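Local coordinates for attaching and effacing protein, pathogenesis factor (Escherichia coli, PDB 4E9L) that probably acts as an adhesin of the intimin/invasin family, the present piece being a row of immunoglobulin-like domains, probably from its surface-exposed part, at residues N99-V104 with A183-V188; A139-S144 with I158-T163; E315-M320 with V361-L366; G340-G345 with G373-M378. All blocks are in the same frame, centred on the assembly; numbering follows the deposited sequence.

Contact 1 of 4, residues N99-V104 with A183-V188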
loop_
_atom_site.group_PDB
_atom_site.type_symbol
_atom_site.label_atom_id
_atom_site.label_comp_id
_atom_site.label_asym_id
_atom_site.label_seq_id
_atom_site.Cartn_x
_atom_site.Cartn_y
_atom_site.Cartn_z
ATOM N N ASN A 99 -17.694 -21.724 23.667
ATOM C CA ASN A 99 -16.321 -22.027 24.085
ATOM C C ASN A 99 -15.498 -22.737 23.011
ATOM O O ASN A 99 -15.947 -23.766 22.510
ATOM C CB ASN A 99 -16.335 -22.836 25.384
ATOM C CG ASN A 99 -14.998 -22.857 26.065
ATOM O OD1 ASN A 99 -14.360 -21.821 26.250
ATOM N ND2 ASN A 99 -14.504 -24.050 26.368
ATOM N N PRO A 100 -14.274 -22.240 22.670
ATOM C CA PRO A 100 -13.627 -21.013 23.195
ATOM C C PRO A 100 -14.052 -19.783 22.401
ATOM O O PRO A 100 -14.673 -19.905 21.339
ATOM C CB PRO A 100 -12.135 -21.289 22.920
ATOM C CG PRO A 100 -12.172 -22.038 21.573
ATOM C CD PRO A 100 -13.426 -22.909 21.647
ATOM N N ASP A 101 -13.616 -18.613 22.850
ATOM C CA ASP A 101 -13.764 -17.406 22.064
ATOM C C ASP A 101 -12.588 -17.485 21.056
ATOM O O ASP A 101 -11.638 -18.250 21.267
ATOM C CB ASP A 101 -13.721 -16.153 22.946
ATOM C CG ASP A 101 -13.831 -14.839 22.182
ATOM O OD1 ASP A 101 -14.334 -14.856 21.022
ATOM O OD2 ASP A 101 -13.381 -13.801 22.721
ATOM N N LYS A 102 -12.701 -16.804 19.919
ATOM C CA LYS A 102 -11.681 -16.904 18.874
ATOM C C LYS A 102 -11.436 -18.326 18.292
ATOM O O LYS A 102 -10.273 -18.716 18.081
ATOM C CB LYS A 102 -10.400 -16.114 19.206
ATOM C CG LYS A 102 -10.701 -14.637 19.417
ATOM C CD LYS A 102 -9.443 -13.788 19.468
ATOM C CE LYS A 102 -9.665 -12.442 20.130
ATOM N NZ LYS A 102 -10.861 -11.713 19.613
ATOM N N PRO A 103 -12.491 -19.136 18.014
ATOM C CA PRO A 103 -12.231 -20.401 17.311
ATOM C C PRO A 103 -11.807 -20.014 15.880
ATOM O O PRO A 103 -12.063 -18.883 15.434
ATOM C CB PRO A 103 -13.602 -21.082 17.313
ATOM C CG PRO A 103 -14.570 -19.936 17.224
ATOM C CD PRO A 103 -13.950 -18.898 18.138
ATOM N N VAL A 104 -11.137 -20.920 15.187
ATOM C CA VAL A 104 -10.649 -20.657 13.829
ATOM C C VAL A 104 -11.663 -21.197 12.834
ATOM O O VAL A 104 -12.297 -22.235 13.094
ATOM C CB VAL A 104 -9.234 -21.298 13.640
ATOM C CG1 VAL A 104 -8.654 -21.031 12.242
ATOM C CG2 VAL A 104 -8.262 -20.797 14.718
ATOM N N ALA A 183 -25.070 -15.599 22.610
ATOM C CA ALA A 183 -23.637 -15.677 22.901
ATOM C C ALA A 183 -22.950 -15.190 21.634
ATOM O O ALA A 183 -23.429 -15.472 20.525
ATOM C CB ALA A 183 -23.225 -17.116 23.191
ATOM N N LYS A 184 -21.872 -14.425 21.777
ATOM C CA LYS A 184 -21.186 -13.890 20.599
ATOM C C LYS A 184 -19.684 -14.130 20.654
ATOM O O LYS A 184 -19.052 -13.848 21.674
ATOM C CB LYS A 184 -21.470 -12.376 20.426
ATOM C CG LYS A 184 -22.956 -12.025 20.243
ATOM C CD LYS A 184 -23.213 -10.525 20.157
ATOM C CE LYS A 184 -24.676 -10.236 19.920
ATOM N NZ LYS A 184 -24.870 -9.091 18.991
ATOM N N VAL A 185 -19.123 -14.676 19.565
ATOM C CA VAL A 185 -17.675 -14.870 19.401
ATOM C C VAL A 185 -17.245 -14.330 18.052
ATOM O O VAL A 185 -18.073 -14.163 17.144
ATOM C CB VAL A 185 -17.154 -16.328 19.604
ATOM C CG1 VAL A 185 -17.352 -16.812 21.040
ATOM C CG2 VAL A 185 -17.750 -17.309 18.595
ATOM N N THR A 186 -15.934 -14.098 17.917
ATOM C CA THR A 186 -15.307 -13.723 16.665
ATOM C C THR A 186 -14.649 -15.001 16.182
ATOM O O THR A 186 -13.833 -15.588 16.898
ATOM C CB THR A 186 -14.246 -12.624 16.866
ATOM O OG1 THR A 186 -14.874 -11.492 17.458
ATOM C CG2 THR A 186 -13.560 -12.226 15.548
ATOM N N VAL A 187 -15.046 -15.458 14.997
ATOM C CA VAL A 187 -14.433 -16.634 14.388
ATOM C C VAL A 187 -13.269 -16.033 13.571
ATOM O O VAL A 187 -13.498 -15.171 12.725
ATOM C CB VAL A 187 -15.421 -17.461 13.533
ATOM C CG1 VAL A 187 -14.714 -18.652 12.890
ATOM C CG2 VAL A 187 -16.618 -17.920 14.368
ATOM N N VAL A 188 -12.033 -16.412 13.906
ATOM C CA VAL A 188 -10.835 -15.831 13.293
ATOM C C VAL A 188 -10.407 -16.547 12.018
ATOM O O VAL A 188 -10.670 -17.737 11.840
ATOM C CB VAL A 188 -9.643 -15.637 14.286
ATOM C CG1 VAL A 188 -10.038 -14.730 15.447
ATOM C CG2 VAL A 188 -9.063 -16.965 14.777
HETATM O O HOH W 1 -14.940 -12.282 20.410
#
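Pro103 lays its ring across the valines of strand 183-187: CD comes 4.1 Å from Val185 CG2, and CG meets Val187 CG2, whose side chain it crosses at about a right angle. The two segments belong to an immunoglobulin-like domain of the Invasin domain 3 family, and the contact ties the loop between strands 95-99 and 108-114 of one sheet to strand 183-187 of the other. A stiff proline suits this loop, because its ring packs against both branched valines and it has no N-H to satisfy, while its carbonyl stays available as an acceptor. Leu160 and Val109 also touch the ring.

The side chains of Asp101 and Val185 run past one another, pointing opposite ways. CG of Asp101 stands anti to the backbone N (chi1 178°), and its OD1 comes 3.5 Å from Val185 CB. The same OD1 takes a weak bond from Lys102 N and accepts a hydrogen bond from a water that is also hydrogen-bonded to Thr186 OG1, a bridge on the exposed side. Lys102 follows with its aliphatic part, CB and CG each about 4.0 Å from Val188 CG1, and its CA approaches Thr186 O at 3.2 Å. Beyond it the backbones join in a single bridge between Val104 and Val188, where Val188 N donates to Pro103 O at 2.9 Å, with an N-H...O angle of 158°.

Contact 2 of 4, residues A139-S144 with I158-T163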
loop_
_atom_site.group_PDB
_atom_site.type_symbol
_atom_site.label_atom_id
_atom_site.label_comp_id
_atom_site.label_asym_id
_atom_site.label_seq_id
_atom_site.Cartn_x
_atom_site.Cartn_y
_atom_site.Cartn_z
ATOM N N ALA A 139 -22.600 -18.672 8.045
ATOM C CA ALA A 139 -22.601 -19.195 6.660
ATOM C C ALA A 139 -21.736 -20.452 6.545
ATOM O O ALA A 139 -20.522 -20.395 6.766
ATOM C CB ALA A 139 -22.096 -18.128 5.691
ATOM N N GLY A 140 -22.375 -21.576 6.244
ATOM C CA GLY A 140 -21.681 -22.854 6.101
ATOM C C GLY A 140 -21.404 -23.559 7.418
ATOM O O GLY A 140 -20.797 -24.634 7.428
ATOM N N SER A 141 -21.787 -22.938 8.546
ATOM C CA SER A 141 -21.598 -23.522 9.880
ATOM C C SER A 141 -22.802 -24.395 10.216
ATOM O O SER A 141 -23.927 -24.043 9.864
ATOM C CB SER A 141 -21.419 -22.430 10.928
ATOM O OG SER A 141 -20.205 -21.722 10.715
ATOM N N THR A 142 -22.573 -25.541 10.869
ATOM C CA THR A 142 -23.655 -26.462 11.236
ATOM C C THR A 142 -23.582 -26.829 12.720
ATOM O O THR A 142 -22.498 -26.978 13.266
ATOM C CB THR A 142 -23.617 -27.734 10.364
ATOM O OG1 THR A 142 -22.386 -28.418 10.603
ATOM C CG2 THR A 142 -23.809 -27.446 8.852
ATOM N N ALA A 143 -24.737 -27.013 13.361
ATOM C CA ALA A 143 -24.782 -27.384 14.771
ATOM C C ALA A 143 -25.327 -28.806 14.920
ATOM O O ALA A 143 -26.234 -29.223 14.182
ATOM C CB ALA A 143 -25.659 -26.411 15.536
ATOM N N SER A 144 -24.789 -29.542 15.891
ATOM C CA SER A 144 -25.288 -30.865 16.228
ATOM C C SER A 144 -26.588 -30.606 17.017
ATOM O O SER A 144 -26.905 -29.451 17.341
ATOM C CB SER A 144 -24.292 -31.551 17.166
ATOM O OG SER A 144 -24.234 -30.850 18.404
ATOM N N ILE A 158 -20.718 -26.915 17.346
ATOM C CA ILE A 158 -20.860 -26.198 16.070
ATOM C C ILE A 158 -19.640 -26.474 15.168
ATOM O O ILE A 158 -18.513 -26.236 15.594
ATOM C CB ILE A 158 -21.145 -24.667 16.238
ATOM C CG1 ILE A 158 -22.479 -24.418 16.984
ATOM C CG2 ILE A 158 -21.183 -23.959 14.855
ATOM C CD1 ILE A 158 -22.546 -23.044 17.732
ATOM N N SER A 159 -19.856 -27.004 13.958
ATOM C CA SER A 159 -18.772 -27.204 12.981
ATOM C C SER A 159 -18.791 -25.927 12.164
ATOM O O SER A 159 -19.808 -25.615 11.543
ATOM C CB SER A 159 -19.053 -28.400 12.066
ATOM O OG SER A 159 -19.186 -29.586 12.831
ATOM N N LEU A 160 -17.711 -25.149 12.234
ATOM C CA LEU A 160 -17.632 -23.852 11.565
ATOM C C LEU A 160 -17.321 -23.954 10.113
ATOM O O LEU A 160 -16.524 -24.786 9.708
ATOM C CB LEU A 160 -16.595 -22.938 12.246
ATOM C CG LEU A 160 -16.875 -22.621 13.720
ATOM C CD1 LEU A 160 -15.621 -22.154 14.410
ATOM C CD2 LEU A 160 -18.018 -21.596 13.860
ATOM N N GLY A 161 -17.925 -23.069 9.339
ATOM C CA GLY A 161 -17.641 -22.953 7.920
ATOM C C GLY A 161 -16.307 -22.239 7.744
ATOM O O GLY A 161 -15.551 -22.041 8.708
ATOM N N THR A 162 -16.030 -21.806 6.520
ATOM C CA THR A 162 -14.762 -21.157 6.168
ATOM C C THR A 162 -14.815 -19.627 6.162
ATOM O O THR A 162 -13.827 -19.005 5.765
ATOM C CB THR A 162 -14.310 -21.675 4.804
ATOM O OG1 THR A 162 -15.349 -21.404 3.866
ATOM C CG2 THR A 162 -13.991 -23.159 4.816
ATOM N N THR A 163 -15.947 -19.014 6.587
ATOM C CA THR A 163 -16.096 -17.553 6.609
ATOM C C THR A 163 -15.774 -17.012 7.989
ATOM O O THR A 163 -16.414 -17.423 8.959
ATOM C CB THR A 163 -17.537 -17.136 6.201
ATOM O OG1 THR A 163 -17.832 -17.696 4.923
ATOM C CG2 THR A 163 -17.729 -15.604 6.178
HETATM O O HOH W 2 -18.239 -19.776 8.177
HETATM O O HOH W 3 -19.936 -26.864 8.591
#
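Ala139 reaches Thr163 through a water, which lies within hydrogen-bonding distance of Ala139 O and accepts from Thr163 N, at the open end of a beta hairpin in an immunoglobulin-like domain; its strands, 142-148 and 153-159, run antiparallel. At Gly140 phi is positive (82°), a conformation glycine adopts easily, and its carbonyl O lies 3.6 Å from Gly161 CA. A second water donates to both Gly140 O and Ser159 O. Opposite, Gly161 has to be small: a CB there would collide with Ala139 O.

Ser141 puts a hydroxyl where the strand pairing gives out. Its OG, anti to the carbonyl carbon (chi1 -66°), accepts from Gly161 N at 3.0 Å and is also hydrogen-bonded to Ala137 O, so one small polar group serves two backbone positions. Thr142 forms the hydrogen-bonded pair with Ser159: Thr142 N donates to Ser159 O at 2.8 Å, and Ser159 N returns the bond to Thr142 O. On the exposed face, where small hydroxyl residues sit well, Thr142 OG1 lies 3.6 Å from Ser159 CB. Ala143 turns to the other face, in a non-hydrogen-bonded pair with the buried Ile158. Its methyl suits the close approach of the backbones, and Ala143 CB rests 4.0 Å from Ile158 CG1.

Contact 3 of 4, residues E315-M320 with V361-L366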
loop_
_atom_site.group_PDB
_atom_site.type_symbol
_atom_site.label_atom_id
_atom_site.label_comp_id
_atom_site.label_asym_id
_atom_site.label_seq_id
_atom_site.Cartn_x
_atom_site.Cartn_y
_atom_site.Cartn_z
ATOM N N GLU A 315 25.958 24.600 -31.201
ATOM C CA GLU A 315 25.389 23.421 -30.565
ATOM C C GLU A 315 25.465 23.596 -29.041
ATOM O O GLU A 315 26.519 23.958 -28.525
ATOM C CB GLU A 315 26.206 22.182 -30.983
ATOM C CG GLU A 315 25.617 20.885 -30.495
ATOM C CD GLU A 315 26.522 19.682 -30.686
ATOM O OE1 GLU A 315 27.565 19.594 -29.991
ATOM O OE2 GLU A 315 26.169 18.810 -31.513
ATOM N N LEU A 316 24.359 23.324 -28.333
ATOM C CA LEU A 316 24.285 23.395 -26.874
ATOM C C LEU A 316 24.325 21.967 -26.366
ATOM O O LEU A 316 23.650 21.106 -26.940
ATOM C CB LEU A 316 22.947 24.058 -26.408
ATOM C CG LEU A 316 22.716 25.503 -26.848
ATOM C CD1 LEU A 316 21.410 26.049 -26.246
ATOM C CD2 LEU A 316 23.930 26.397 -26.520
ATOM N N THR A 317 25.110 21.708 -25.305
ATOM C CA THR A 317 25.181 20.388 -24.659
ATOM C C THR A 317 24.789 20.564 -23.208
ATOM O O THR A 317 25.485 21.243 -22.446
ATOM C CB THR A 317 26.549 19.691 -24.843
ATOM O OG1 THR A 317 26.812 19.536 -26.234
ATOM C CG2 THR A 317 26.574 18.286 -24.201
ATOM N N PHE A 318 23.641 19.980 -22.844
ATOM C CA PHE A 318 23.075 20.078 -21.514
ATOM C C PHE A 318 23.170 18.734 -20.800
ATOM O O PHE A 318 22.618 17.751 -21.288
ATOM C CB PHE A 318 21.637 20.626 -21.582
ATOM C CG PHE A 318 20.903 20.630 -20.263
ATOM C CD1 PHE A 318 21.393 21.349 -19.173
ATOM C CD2 PHE A 318 19.751 19.872 -20.091
ATOM C CE1 PHE A 318 20.731 21.326 -17.943
ATOM C CE2 PHE A 318 19.094 19.837 -18.849
ATOM C CZ PHE A 318 19.600 20.557 -17.782
ATOM N N THR A 319 23.939 18.686 -19.674
ATOM C CA THR A 319 24.146 17.457 -18.887
ATOM C C THR A 319 23.330 17.611 -17.633
ATOM O O THR A 319 23.549 18.542 -16.864
ATOM C CB THR A 319 25.636 17.227 -18.594
ATOM O OG1 THR A 319 26.296 17.032 -19.838
ATOM C CG2 THR A 319 25.884 16.007 -17.683
ATOM N N MET A 320 22.378 16.724 -17.444
ATOM C CA MET A 320 21.485 16.834 -16.315
ATOM C C MET A 320 21.707 15.726 -15.283
ATOM O O MET A 320 21.678 14.538 -15.614
ATOM C CB MET A 320 20.043 16.880 -16.835
ATOM C CG MET A 320 19.009 16.863 -15.766
ATOM S SD MET A 320 17.428 17.550 -16.285
ATOM C CE MET A 320 16.970 16.494 -17.608
ATOM N N VAL A 361 22.308 13.407 -21.296
ATOM C CA VAL A 361 22.972 14.446 -22.106
ATOM C C VAL A 361 22.041 14.865 -23.226
ATOM O O VAL A 361 21.690 14.036 -24.064
ATOM C CB VAL A 361 24.354 14.004 -22.644
ATOM C CG1 VAL A 361 24.960 15.094 -23.563
ATOM C CG2 VAL A 361 25.304 13.654 -21.493
ATOM N N TYR A 362 21.624 16.143 -23.224
ATOM C CA TYR A 362 20.671 16.671 -24.203
ATOM C C TYR A 362 21.351 17.697 -25.095
ATOM O O TYR A 362 22.081 18.571 -24.609
ATOM C CB TYR A 362 19.410 17.231 -23.509
ATOM C CG TYR A 362 18.753 16.237 -22.551
ATOM C CD1 TYR A 362 19.248 16.043 -21.259
ATOM C CD2 TYR A 362 17.617 15.524 -22.926
ATOM C CE1 TYR A 362 18.658 15.117 -20.386
ATOM C CE2 TYR A 362 17.015 14.605 -22.063
ATOM C CZ TYR A 362 17.538 14.406 -20.790
ATOM O OH TYR A 362 16.927 13.501 -19.941
ATOM N N VAL A 363 21.126 17.575 -26.412
ATOM C CA VAL A 363 21.760 18.469 -27.391
ATOM C C VAL A 363 20.678 19.270 -28.130
ATOM O O VAL A 363 19.625 18.721 -28.466
ATOM C CB VAL A 363 22.701 17.649 -28.349
ATOM C CG1 VAL A 363 23.271 18.512 -29.470
ATOM C CG2 VAL A 363 23.835 16.974 -27.569
ATOM N N SER A 364 20.928 20.570 -28.339
ATOM C CA SER A 364 20.038 21.466 -29.095
ATOM C C SER A 364 20.873 22.425 -29.940
ATOM O O SER A 364 21.985 22.790 -29.561
ATOM C CB SER A 364 19.154 22.282 -28.151
ATOM O OG SER A 364 18.318 23.189 -28.857
ATOM N N THR A 365 20.318 22.864 -31.061
ATOM C CA THR A 365 20.980 23.830 -31.926
ATOM C C THR A 365 20.434 25.191 -31.556
ATOM O O THR A 365 19.216 25.407 -31.603
ATOM C CB THR A 365 20.695 23.527 -33.411
ATOM O OG1 THR A 365 21.285 22.259 -33.754
ATOM C CG2 THR A 365 21.233 24.612 -34.336
ATOM N N LEU A 366 21.324 26.094 -31.189
ATOM C CA LEU A 366 20.941 27.453 -30.871
ATOM C C LEU A 366 21.185 28.295 -32.100
ATOM O O LEU A 366 22.318 28.361 -32.553
ATOM C CB LEU A 366 21.787 28.006 -29.681
ATOM C CG LEU A 366 21.540 29.473 -29.294
ATOM C CD1 LEU A 366 20.103 29.674 -28.789
ATOM C CD2 LEU A 366 22.578 29.954 -28.256
#
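Tyr362 and Met320 make the tightest side-chain meeting on the buried face: Met320 CE comes 3.5 Å from Tyr362 CE1, and its chain, bent at chi3 (61°), crosses the tyrosine obliquely. Phe318 lies beside them, its CD2 4.0 Å from Tyr362 CD1, while Phe318 O sits at the edge of the tyrosine ring, near its plane. Large, flat or flexible side chains suit this interior, and the one polar group at the ring's end is provided for, since Tyr362 OH is hydrogen-bonded to Val328 O and Leu331 N. Farther along the same face Leu316 CG packs 3.9 Å from Leu366 CB. Ser364, a small residue next to Ala351 and Trp354, bonds Gly352 O through OG.

The backbones are the central antiparallel pair, 313-319 with 361-367, of a four-stranded sheet in an immunoglobulin-like beta sandwich. Four hydrogen bonds hold them: Leu316 and Ser364 exchange two, as do Phe318 and Tyr362. The bond from Tyr362 N to Phe318 O is 2.7 Å long and almost straight, at 177°. That from Ser364 N to Leu316 O is longer, 3.1 Å, with its donor tilted out of the carbonyl plane.

The opposite face is partly open to solvent and carries beta-branched residues, well suited to extended backbone. Thr317 CG2 touches Val361 CG1 at 3.6 Å, whereas Thr319 runs alongside Val361, Thr319 OG1 3.9 Å from Val361 CG2. At the end of the row the extended chain of Glu315 reaches over Val363, its CG 3.5 Å from Val363 CG1.

Contact 4 of 4, residues G340-G345 with G373-M378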
loop_
_atom_site.group_PDB
_atom_site.type_symbol
_atom_site.label_atom_id
_atom_site.label_comp_id
_atom_site.label_asym_id
_atom_site.label_seq_id
_atom_site.Cartn_x
_atom_site.Cartn_y
_atom_site.Cartn_z
ATOM N N GLY A 340 20.094 39.765 -21.737
ATOM C CA GLY A 340 21.303 40.476 -22.136
ATOM C C GLY A 340 21.126 41.125 -23.491
ATOM O O GLY A 340 20.100 40.892 -24.136
ATOM N N ALA A 341 22.098 41.971 -23.914
ATOM C CA ALA A 341 22.058 42.731 -25.177
ATOM C C ALA A 341 21.713 41.868 -26.412
ATOM O O ALA A 341 20.874 42.271 -27.211
ATOM C CB ALA A 341 23.383 43.457 -25.403
ATOM N N ALA A 342 22.323 40.678 -26.538
ATOM C CA ALA A 342 22.088 39.800 -27.689
ATOM C C ALA A 342 20.695 39.146 -27.739
ATOM O O ALA A 342 20.366 38.529 -28.744
ATOM C CB ALA A 342 23.199 38.756 -27.803
ATOM N N SER A 343 19.846 39.342 -26.696
ATOM C CA SER A 343 18.469 38.838 -26.683
ATOM C C SER A 343 17.460 39.909 -27.182
ATOM O O SER A 343 16.261 39.621 -27.272
ATOM C CB SER A 343 18.086 38.420 -25.260
ATOM O OG SER A 343 17.834 39.543 -24.428
ATOM N N THR A 344 17.938 41.142 -27.457
ATOM C CA THR A 344 17.091 42.308 -27.755
ATOM C C THR A 344 16.843 42.691 -29.214
ATOM O O THR A 344 16.195 43.706 -29.451
ATOM C CB THR A 344 17.624 43.544 -26.995
ATOM O OG1 THR A 344 18.853 43.996 -27.622
ATOM C CG2 THR A 344 17.811 43.271 -25.494
ATOM N N GLY A 345 17.390 41.964 -30.164
ATOM C CA GLY A 345 17.222 42.346 -31.569
ATOM C C GLY A 345 15.845 42.068 -32.133
ATOM O O GLY A 345 15.011 41.438 -31.471
ATOM N N GLY A 373 26.518 41.260 -28.788
ATOM C CA GLY A 373 26.717 41.531 -27.382
ATOM C C GLY A 373 26.567 40.306 -26.526
ATOM O O GLY A 373 26.487 39.181 -27.025
ATOM N N GLN A 374 26.526 40.535 -25.219
ATOM C CA GLN A 374 26.422 39.444 -24.278
ATOM C C GLN A 374 25.052 38.768 -24.306
ATOM O O GLN A 374 24.025 39.445 -24.430
ATOM C CB GLN A 374 26.851 39.925 -22.873
ATOM C CG GLN A 374 27.092 38.805 -21.890
ATOM C CD GLN A 374 27.611 39.311 -20.566
ATOM O OE1 GLN A 374 28.808 39.522 -20.384
ATOM N NE2 GLN A 374 26.721 39.472 -19.602
ATOM N N LEU A 375 25.050 37.408 -24.297
ATOM C CA LEU A 375 23.837 36.618 -24.252
ATOM C C LEU A 375 23.910 35.653 -23.073
ATOM O O LEU A 375 24.823 34.825 -23.024
ATOM C CB LEU A 375 23.602 35.809 -25.555
ATOM C CG LEU A 375 22.332 34.921 -25.595
ATOM C CD1 LEU A 375 21.043 35.776 -25.624
ATOM C CD2 LEU A 375 22.312 34.038 -26.847
ATOM N N SER A 376 22.922 35.743 -22.159
ATOM C CA SER A 376 22.807 34.851 -21.014
ATOM C C SER A 376 21.762 33.786 -21.386
ATOM O O SER A 376 20.644 34.134 -21.787
ATOM C CB SER A 376 22.424 35.644 -19.766
ATOM O OG SER A 376 21.766 34.864 -18.785
ATOM N N VAL A 377 22.149 32.504 -21.328
ATOM C CA VAL A 377 21.271 31.399 -21.702
ATOM C C VAL A 377 20.940 30.545 -20.463
ATOM O O VAL A 377 21.834 29.902 -19.898
ATOM C CB VAL A 377 21.891 30.553 -22.864
ATOM C CG1 VAL A 377 20.977 29.408 -23.267
ATOM C CG2 VAL A 377 22.212 31.410 -24.079
ATOM N N MET A 378 19.662 30.529 -20.064
ATOM C CA MET A 378 19.249 29.763 -18.897
ATOM C C MET A 378 18.389 28.578 -19.306
ATOM O O MET A 378 17.236 28.762 -19.727
ATOM C CB MET A 378 18.568 30.650 -17.825
ATOM C CG MET A 378 18.056 29.870 -16.589
ATOM S SD MET A 378 19.281 28.819 -15.720
ATOM C CE MET A 378 20.327 30.106 -14.940
#
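Ala342 presses its methyl onto the start of strand 373-381, with CB 3.4 Å from Gly373 O and 3.7 Å from Leu375 CB. The compact side chain suits a buried place in the short 3-10 turn 341-343, which leaves strand 337-339 of the immunoglobulin-like domain and folds back on that strand's sheet partner. Leu375 extends with CG anti to the backbone N (chi1 179°), and its branch then carries CD1 to 4.0 Å from Ser343 CB; Phe338, Pro349, Leu368 and Val395 also touch it.

Ser343 holds OG between its backbone N and carbonyl carbon (chi1 75°), folded back over the turn. From there the hydroxyl donates to Gly340 O at 2.7 Å, in the carbonyl plane, and Ser343 N bonds the same oxygen. Thr344 repeats the pattern one residue on, with OG1 and N both donating to Ala341 O. Gly340 and Gly373 both have backbone angles that would press a CB against the preceding carbonyl O; a CB would also meet Gln374 O at Gly340 and Ala341 CB at Gly373.

Ala342 N donates to Gln374 O at 3.0 Å, from above the carbonyl plane. One backbone bond and a few methyl contacts thus join the segments, while the hydroxyls are spent inside the turn, which suggests that it holds much of its shape through its own bonds.

In the fold
From the N terminus, contact 1 closes the longest loop, from 99-104 to 183-188, bringing the two sheets of the first modelled immunoglobulin-like domain together. Contact 2 falls within that span as a local hairpin, and the two touch where Leu160 CD1 packs against Pro103 and Val187. A further domain of the same family intervenes before contact 3 opens, and about 72 Å separates the centres of contacts 2 and 3. In the last domain contacts 3 and 4 cross: in sequence 340-345 falls between the two strands of contact 3, and 373-378 follows them. Contact 3 pairs the central strands of one sheet, contact 4 ties a turn to the other; their centres are about 18 Å apart.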